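Local coordinates for protein orotidine 5'-phosphate decarboxylase (Streptomyces avermitilis, PDB 3V75) that probably catalyses the decarboxylation of orotidine 5'-phosphate to UMP, the last step of de novo UMP biosynthesis, at residues D195-N208 with L228-L240. Residues are numbered along the deposited sequence; the frame is centred on the assembly and turned at random.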
ATOM      1  N   ASP A 195     -22.236  -5.664   5.077  1.00  7.24           N
ATOM      2  CA  ASP A 195     -21.401  -4.614   4.519  1.00  7.67           C
ATOM      3  C   ASP A 195     -19.983  -5.110   4.285  1.00  6.83           C
ATOM      4  O   ASP A 195     -19.657  -6.265   4.603  1.00  6.53           O
ATOM      5  CB  ASP A 195     -21.459  -3.267   5.278  1.00  7.10           C
ATOM      6  CG  ASP A 195     -20.913  -3.330   6.671  1.00  7.87           C
ATOM      7  OD1 ASP A 195     -20.213  -4.304   7.065  1.00  6.58           O
ATOM      8  OD2 ASP A 195     -21.175  -2.329   7.426  1.00  8.47           O
ATOM      9  N   VAL A 196     -19.147  -4.252   3.706  1.00  5.49           N
ATOM     10  CA  VAL A 196     -17.785  -4.615   3.384  1.00  5.51           C
ATOM     11  C   VAL A 196     -17.012  -5.040   4.624  1.00  6.79           C
ATOM     12  O   VAL A 196     -16.328  -6.068   4.629  1.00  5.95           O
ATOM     13  CB  VAL A 196     -17.095  -3.472   2.627  1.00  4.71           C
ATOM     14  CG1 VAL A 196     -15.575  -3.665   2.611  1.00  7.01           C
ATOM     15  CG2 VAL A 196     -17.682  -3.390   1.198  1.00  6.91           C
ATOM     16  N   ALA A 197     -17.126  -4.251   5.709  1.00  5.16           N
ATOM     17  CA  ALA A 197     -16.409  -4.606   6.930  1.00  4.71           C
ATOM     18  C   ALA A 197     -16.844  -5.963   7.465  1.00  5.72           C
ATOM     19  O   ALA A 197     -15.989  -6.776   7.865  1.00  5.17           O
ATOM     20  CB  ALA A 197     -16.624  -3.522   8.022  1.00  5.23           C
ATOM     21  N   ALA A 198     -18.152  -6.179   7.534  1.00  4.65           N
ATOM     22  CA  ALA A 198     -18.667  -7.439   8.071  1.00  5.04           C
ATOM     23  C   ALA A 198     -18.202  -8.624   7.204  1.00  6.05           C
ATOM     24  O   ALA A 198     -17.990  -9.733   7.706  1.00  6.81           O
ATOM     25  CB  ALA A 198     -20.197  -7.408   8.162  1.00  6.65           C
ATOM     26  N   THR A 199     -18.088  -8.376   5.903  1.00  6.31           N
ATOM     27  CA  THR A 199     -17.648  -9.403   4.974  1.00  6.89           C
ATOM     28  C   THR A 199     -16.213  -9.769   5.296  1.00  5.21           C
ATOM     29  O   THR A 199     -15.869 -10.962   5.353  1.00  6.56           O
ATOM     30  CB  THR A 199     -17.779  -8.863   3.520  1.00  7.47           C
ATOM     31  OG1 THR A 199     -19.164  -8.628   3.264  1.00  9.39           O
ATOM     32  CG2 THR A 199     -17.233  -9.885   2.497  1.00 12.53           C
HETATM   33  N   MSE A 200     -15.366  -8.759   5.534  1.00  4.69           N
HETATM   34  CA  MSE A 200     -13.975  -9.041   5.880  1.00  4.43           C
HETATM   35  C   MSE A 200     -13.876  -9.801   7.208  1.00  5.13           C
HETATM   36  O   MSE A 200     -13.090 -10.742   7.339  1.00  5.89           O
HETATM   37  CB  MSE A 200     -13.134  -7.755   5.942  1.00  6.23           C
HETATM   38  CG  MSE A 200     -13.119  -6.981   4.645  1.00  7.33           C
HETATM   39 SE   MSE A 200     -12.557  -8.117   3.137  1.00 12.35          SE
HETATM   40  CE  MSE A 200     -13.172  -6.925   1.706  1.00  9.31           C
ATOM     41  N   LEU A 201     -14.632  -9.359   8.211  1.00  4.90           N
ATOM     42  CA  LEU A 201     -14.610 -10.055   9.498  1.00  5.35           C
ATOM     43  C   LEU A 201     -15.024 -11.517   9.337  1.00  6.24           C
ATOM     44  O   LEU A 201     -14.399 -12.400   9.927  1.00  7.36           O
ATOM     45  CB  LEU A 201     -15.511  -9.353  10.524  1.00  5.44           C
ATOM     46  CG  LEU A 201     -15.048  -7.947  10.906  1.00  4.78           C
ATOM     47  CD1 LEU A 201     -16.167  -7.258  11.709  1.00  7.07           C
ATOM     48  CD2 LEU A 201     -13.737  -7.998  11.721  1.00  7.69           C
ATOM     49  N   ALA A 202     -16.070 -11.771   8.549  1.00  5.71           N
ATOM     50  CA  ALA A 202     -16.505 -13.152   8.337  1.00  6.25           C
ATOM     51  C   ALA A 202     -15.424 -13.990   7.622  1.00  7.21           C
ATOM     52  O   ALA A 202     -15.233 -15.177   7.946  1.00  8.28           O
ATOM     53  CB  ALA A 202     -17.827 -13.223   7.568  1.00  8.74           C
ATOM     54  N   HIS A 203     -14.747 -13.399   6.637  1.00  7.08           N
ATOM     55  CA  HIS A 203     -13.652 -14.122   5.971  1.00  6.21           C
ATOM     56  C   HIS A 203     -12.581 -14.483   6.991  1.00  6.03           C
ATOM     57  O   HIS A 203     -12.015 -15.594   6.962  1.00  8.24           O
ATOM     58  CB  HIS A 203     -12.984 -13.248   4.905  1.00  6.15           C
ATOM     59  CG  HIS A 203     -13.720 -13.176   3.605  1.00  6.46           C
ATOM     60  ND1 HIS A 203     -13.995 -14.292   2.848  1.00  8.54           N
ATOM     61  CD2 HIS A 203     -14.153 -12.109   2.887  1.00  6.02           C
ATOM     62  CE1 HIS A 203     -14.591 -13.920   1.724  1.00  9.12           C
ATOM     63  NE2 HIS A 203     -14.692 -12.602   1.723  1.00  7.51           N
ATOM     64  N   LEU A 204     -12.256 -13.538   7.878  1.00  5.98           N
ATOM     65  CA  LEU A 204     -11.224 -13.792   8.883  1.00  7.26           C
ATOM     66  C   LEU A 204     -11.663 -14.879   9.868  1.00  6.99           C
ATOM     67  O   LEU A 204     -10.838 -15.743  10.250  1.00  8.08           O
ATOM     68  CB  LEU A 204     -10.866 -12.515   9.627  1.00  6.83           C
ATOM     69  CG  LEU A 204     -10.166 -11.472   8.753  1.00  6.75           C
ATOM     70  CD1 LEU A 204     -10.215 -10.119   9.469  1.00  6.67           C
ATOM     71  CD2 LEU A 204      -8.710 -11.867   8.432  1.00  6.54           C
ATOM     72  N   ALA A 205     -12.937 -14.855  10.293  1.00  6.99           N
ATOM     73  CA  ALA A 205     -13.427 -15.893  11.201  1.00  7.67           C
ATOM     74  C   ALA A 205     -13.258 -17.261  10.543  1.00  8.73           C
ATOM     75  O   ALA A 205     -12.816 -18.239  11.195  1.00 10.46           O
ATOM     76  CB  ALA A 205     -14.876 -15.657  11.589  1.00  7.75           C
ATOM     77  N   ALA A 206     -13.545 -17.337   9.244  1.00  8.37           N
ATOM     78  CA  ALA A 206     -13.391 -18.614   8.535  1.00  9.82           C
ATOM     79  C   ALA A 206     -11.913 -18.986   8.449  1.00  8.24           C
ATOM     80  O   ALA A 206     -11.545 -20.158   8.613  1.00 11.26           O
ATOM     81  CB  ALA A 206     -14.020 -18.563   7.152  1.00  9.49           C
ATOM     82  N   GLU A 207     -11.061 -17.990   8.236  1.00  9.42           N
ATOM     83  CA  GLU A 207      -9.621 -18.224   8.119  1.00  8.58           C
ATOM     84  C   GLU A 207      -9.023 -18.813   9.387  1.00 10.03           C
ATOM     85  O   GLU A 207      -8.078 -19.591   9.345  1.00 11.27           O
ATOM     86  CB  GLU A 207      -8.892 -16.921   7.769  1.00  8.13           C
ATOM     87  CG  GLU A 207      -7.545 -17.148   7.153  1.00  9.57           C
ATOM     88  CD  GLU A 207      -7.671 -17.688   5.726  1.00 10.38           C
ATOM     89  OE1 GLU A 207      -8.233 -16.978   4.841  1.00 10.66           O
ATOM     90  OE2 GLU A 207      -7.207 -18.815   5.468  1.00 12.14           O
ATOM     91  N   ASN A 208      -9.578 -18.404  10.528  1.00  8.63           N
ATOM     92  CA  ASN A 208      -9.032 -18.775  11.837  1.00  8.48           C
ATOM     93  C   ASN A 208      -9.732 -19.952  12.464  1.00 10.02           C
ATOM     94  O   ASN A 208      -9.407 -20.311  13.606  1.00 11.37           O
ATOM     95  CB  ASN A 208      -9.164 -17.588  12.823  1.00  9.17           C
ATOM     96  CG  ASN A 208      -8.321 -16.415  12.406  1.00  8.93           C
ATOM     97  OD1 ASN A 208      -7.140 -16.602  12.012  1.00  8.76           O
ATOM     98  ND2 ASN A 208      -8.895 -15.208  12.441  1.00  6.70           N
ATOM     99  N   LEU A 228     -19.156  -0.287  16.998  1.00  6.44           N
ATOM    100  CA  LEU A 228     -18.595  -1.638  16.955  1.00  7.35           C
ATOM    101  C   LEU A 228     -19.588  -2.705  17.397  1.00  7.57           C
ATOM    102  O   LEU A 228     -19.436  -3.891  17.049  1.00  8.14           O
ATOM    103  CB  LEU A 228     -17.310  -1.745  17.766  1.00  7.68           C
ATOM    104  CG  LEU A 228     -16.186  -0.854  17.233  1.00  6.92           C
ATOM    105  CD1 LEU A 228     -14.907  -1.085  18.046  1.00  9.53           C
ATOM    106  CD2 LEU A 228     -15.909  -1.103  15.740  1.00  6.82           C
ATOM    107  N   SER A 229     -20.595  -2.320  18.182  1.00  7.21           N
ATOM    108  CA  SER A 229     -21.596  -3.273  18.641  1.00  7.52           C
ATOM    109  C   SER A 229     -22.425  -3.838  17.465  1.00  7.20           C
ATOM    110  O   SER A 229     -23.165  -4.809  17.658  1.00  8.19           O
ATOM    111  CB  SER A 229     -22.530  -2.651  19.706  1.00  7.98           C
ATOM    112  OG  SER A 229     -23.191  -1.533  19.139  1.00  9.77           O
ATOM    113  N   SER A 230     -22.330  -3.204  16.293  1.00  6.76           N
ATOM    114  CA  SER A 230     -23.047  -3.663  15.114  1.00  6.79           C
ATOM    115  C   SER A 230     -22.252  -4.715  14.350  1.00  6.40           C
ATOM    116  O   SER A 230     -22.753  -5.248  13.346  1.00  7.15           O
ATOM    117  CB  SER A 230     -23.320  -2.480  14.182  1.00  6.62           C
ATOM    118  OG  SER A 230     -24.275  -1.623  14.786  1.00  8.44           O
ATOM    119  N   TYR A 231     -21.054  -5.038  14.813  1.00  6.10           N
ATOM    120  CA  TYR A 231     -20.174  -6.004  14.139  1.00  5.74           C
ATOM    121  C   TYR A 231     -19.866  -7.181  15.036  1.00  6.56           C
ATOM    122  O   TYR A 231     -19.746  -7.023  16.267  1.00  8.90           O
ATOM    123  CB  TYR A 231     -18.883  -5.323  13.682  1.00  5.76           C
ATOM    124  CG  TYR A 231     -19.197  -4.307  12.630  1.00  5.00           C
ATOM    125  CD1 TYR A 231     -19.341  -4.703  11.286  1.00  5.40           C
ATOM    126  CD2 TYR A 231     -19.459  -2.972  12.966  1.00  5.53           C
ATOM    127  CE1 TYR A 231     -19.702  -3.775  10.300  1.00  5.06           C
ATOM    128  CE2 TYR A 231     -19.831  -2.035  11.986  1.00  5.52           C
ATOM    129  CZ  TYR A 231     -19.933  -2.439  10.655  1.00  4.83           C
ATOM    130  OH  TYR A 231     -20.283  -1.512   9.707  1.00  6.62           O
ATOM    131  N   ASP A 232     -19.726  -8.358  14.430  1.00  6.30           N
ATOM    132  CA  ASP A 232     -19.283  -9.549  15.153  1.00  6.52           C
ATOM    133  C   ASP A 232     -17.762  -9.608  15.136  1.00  8.68           C
ATOM    134  O   ASP A 232     -17.135  -9.998  14.144  1.00  7.96           O
ATOM    135  CB  ASP A 232     -19.855 -10.807  14.491  1.00  9.09           C
ATOM    136  CG  ASP A 232     -19.518 -12.057  15.259  1.00 13.88           C
ATOM    137  OD1 ASP A 232     -18.814 -11.985  16.292  1.00 13.93           O
ATOM    138  OD2 ASP A 232     -19.954 -13.149  14.805  1.00 19.56           O
ATOM    139  N   LEU A 233     -17.164  -9.180  16.239  1.00  7.68           N
ATOM    140  CA  LEU A 233     -15.708  -9.134  16.341  1.00  7.61           C
ATOM    141  C   LEU A 233     -15.116 -10.454  16.864  1.00  9.18           C
ATOM    142  O   LEU A 233     -13.888 -10.538  17.047  1.00 10.19           O
ATOM    143  CB  LEU A 233     -15.285  -7.959  17.251  1.00  8.14           C
ATOM    144  CG  LEU A 233     -15.739  -6.593  16.755  1.00  9.25           C
ATOM    145  CD1 LEU A 233     -15.248  -5.484  17.762  1.00 12.73           C
ATOM    146  CD2 LEU A 233     -15.238  -6.326  15.359  1.00 11.01           C
ATOM    147  N   ASP A 234     -15.968 -11.458  17.092  1.00  9.97           N
ATOM    148  CA  ASP A 234     -15.608 -12.814  17.530  0.50 18.46           C
ATOM    149  C   ASP A 234     -14.995 -13.526  16.320  1.00  9.44           C
ATOM    150  O   ASP A 234     -15.670 -14.435  15.802  1.00 14.57           O
ATOM    151  CB  ASP A 234     -16.880 -13.618  17.923  0.50 12.31           C
ATOM    152  CG  ASP A 234     -16.563 -14.941  18.671  0.50 16.22           C
ATOM    153  OD1 ASP A 234     -15.374 -15.242  18.854  0.50 16.88           O
ATOM    154  OD2 ASP A 234     -17.526 -15.670  19.072  0.50 23.69           O
ATOM    155  N   ILE A 235     -13.815 -13.143  15.840  1.00  8.16           N
ATOM    156  CA  ILE A 235     -13.230 -13.756  14.631  1.00  8.15           C
ATOM    157  C   ILE A 235     -12.113 -14.734  14.951  1.00  7.93           C
ATOM    158  O   ILE A 235     -11.453 -15.251  14.041  1.00  7.34           O
ATOM    159  CB  ILE A 235     -12.719 -12.682  13.646  1.00  8.26           C
ATOM    160  CG1 ILE A 235     -11.611 -11.842  14.278  1.00  7.69           C
ATOM    161  CG2 ILE A 235     -13.896 -11.815  13.202  1.00 10.86           C
ATOM    162  CD1 ILE A 235     -10.830 -10.969  13.295  1.00 10.49           C
ATOM    163  N   ASN A 236     -11.906 -15.021  16.232  1.00  8.16           N
ATOM    164  CA  ASN A 236     -10.796 -15.892  16.661  1.00  9.38           C
ATOM    165  C   ASN A 236      -9.464 -15.437  16.068  1.00  8.81           C
ATOM    166  O   ASN A 236      -8.585 -16.257  15.698  1.00  8.54           O
ATOM    167  CB  ASN A 236     -11.048 -17.381  16.371  1.00  8.00           C
ATOM    168  CG  ASN A 236     -10.028 -18.260  17.046  1.00 10.50           C
ATOM    169  OD1 ASN A 236      -9.591 -17.949  18.170  1.00 12.48           O
ATOM    170  ND2 ASN A 236      -9.588 -19.323  16.374  1.00 12.67           N
ATOM    171  N   GLY A 237      -9.297 -14.117  15.983  1.00  7.99           N
ATOM    172  CA  GLY A 237      -8.031 -13.533  15.566  1.00  8.01           C
ATOM    173  C   GLY A 237      -7.842 -12.181  16.218  1.00  7.64           C
ATOM    174  O   GLY A 237      -8.786 -11.625  16.809  1.00  7.61           O
ATOM    175  N   PRO A 238      -6.621 -11.669  16.163  1.00  6.17           N
ATOM    176  CA  PRO A 238      -6.301 -10.440  16.906  1.00  6.55           C
ATOM    177  C   PRO A 238      -6.949  -9.214  16.252  1.00  5.11           C
ATOM    178  O   PRO A 238      -7.141  -9.164  15.004  1.00  6.51           O
ATOM    179  CB  PRO A 238      -4.778 -10.360  16.826  1.00  6.70           C
ATOM    180  CG  PRO A 238      -4.416 -11.143  15.553  1.00  6.63           C
ATOM    181  CD  PRO A 238      -5.453 -12.259  15.482  1.00  5.88           C
ATOM    182  N   LEU A 239      -7.272  -8.205  17.069  1.00  5.83           N
ATOM    183  CA  LEU A 239      -7.880  -6.980  16.548  1.00  4.90           C
ATOM    184  C   LEU A 239      -6.894  -5.850  16.833  1.00  4.57           C
ATOM    185  O   LEU A 239      -6.728  -5.452  17.998  1.00  6.23           O
ATOM    186  CB  LEU A 239      -9.201  -6.719  17.273  1.00  6.52           C
ATOM    187  CG  LEU A 239     -10.223  -7.863  17.228  1.00  5.49           C
ATOM    188  CD1 LEU A 239     -11.413  -7.525  18.119  1.00  7.27           C
ATOM    189  CD2 LEU A 239     -10.705  -8.076  15.776  1.00  7.74           C
ATOM    190  N   LEU A 240      -6.211  -5.362  15.810  1.00  4.61           N
ATOM    191  CA  LEU A 240      -5.250  -4.285  16.011  1.00  4.19           C
ATOM    192  C   LEU A 240      -6.055  -3.014  16.146  1.00  5.18           C
ATOM    193  O   LEU A 240      -6.830  -2.646  15.239  1.00  5.16           O
ATOM    194  CB  LEU A 240      -4.303  -4.193  14.829  1.00  5.50           C
ATOM    195  CG  LEU A 240      -3.329  -3.025  14.791  1.00  5.88           C
ATOM    196  CD1 LEU A 240      -2.329  -3.148  15.954  1.00  7.54           C
ATOM    197  CD2 LEU A 240      -2.606  -3.006  13.433  1.00  7.86           C
TER
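From Y231 to N236 the irregular chain runs along helix 196-207 in the same direction, closing to 4.0 Å between the CA atoms of A205 and I235. At the first end, Y231 OH donates to D195 OD2 (2.6 Å), on the syn lone pair. The carboxylate lies nearly coplanar with the ring (18°), at its edge, while D195 OD1 takes A198 N in an N-cap bond; one side chain thus caps the helix and holds the tyrosine. A197 CB packs against Y231 CE1. Midway, L201 CD1 touches both Y231 CB and L233 CD2, each 3.9 Å away. I235 has its CG2 anti to its own carbonyl carbon, which sets that methyl against L201 CB and L201 O, while its CD1 lies alongside L204 CD1. At the far end N208 ND2 donates to I235 O (3.0 Å, 158°), and also to F217 O on the neighbouring strand. N236 ND2 returns a bond to N208 O (2.9 Å), approaching from above the carbonyl plane, and is shared with E211 O. L201 and L204 also rest on A219 of strand 217-221. This is (βα)8-barrel architecture: an outer helix precedes strand 217-221, and the connection leading from that strand into strand 239-241 packs along the helix flank.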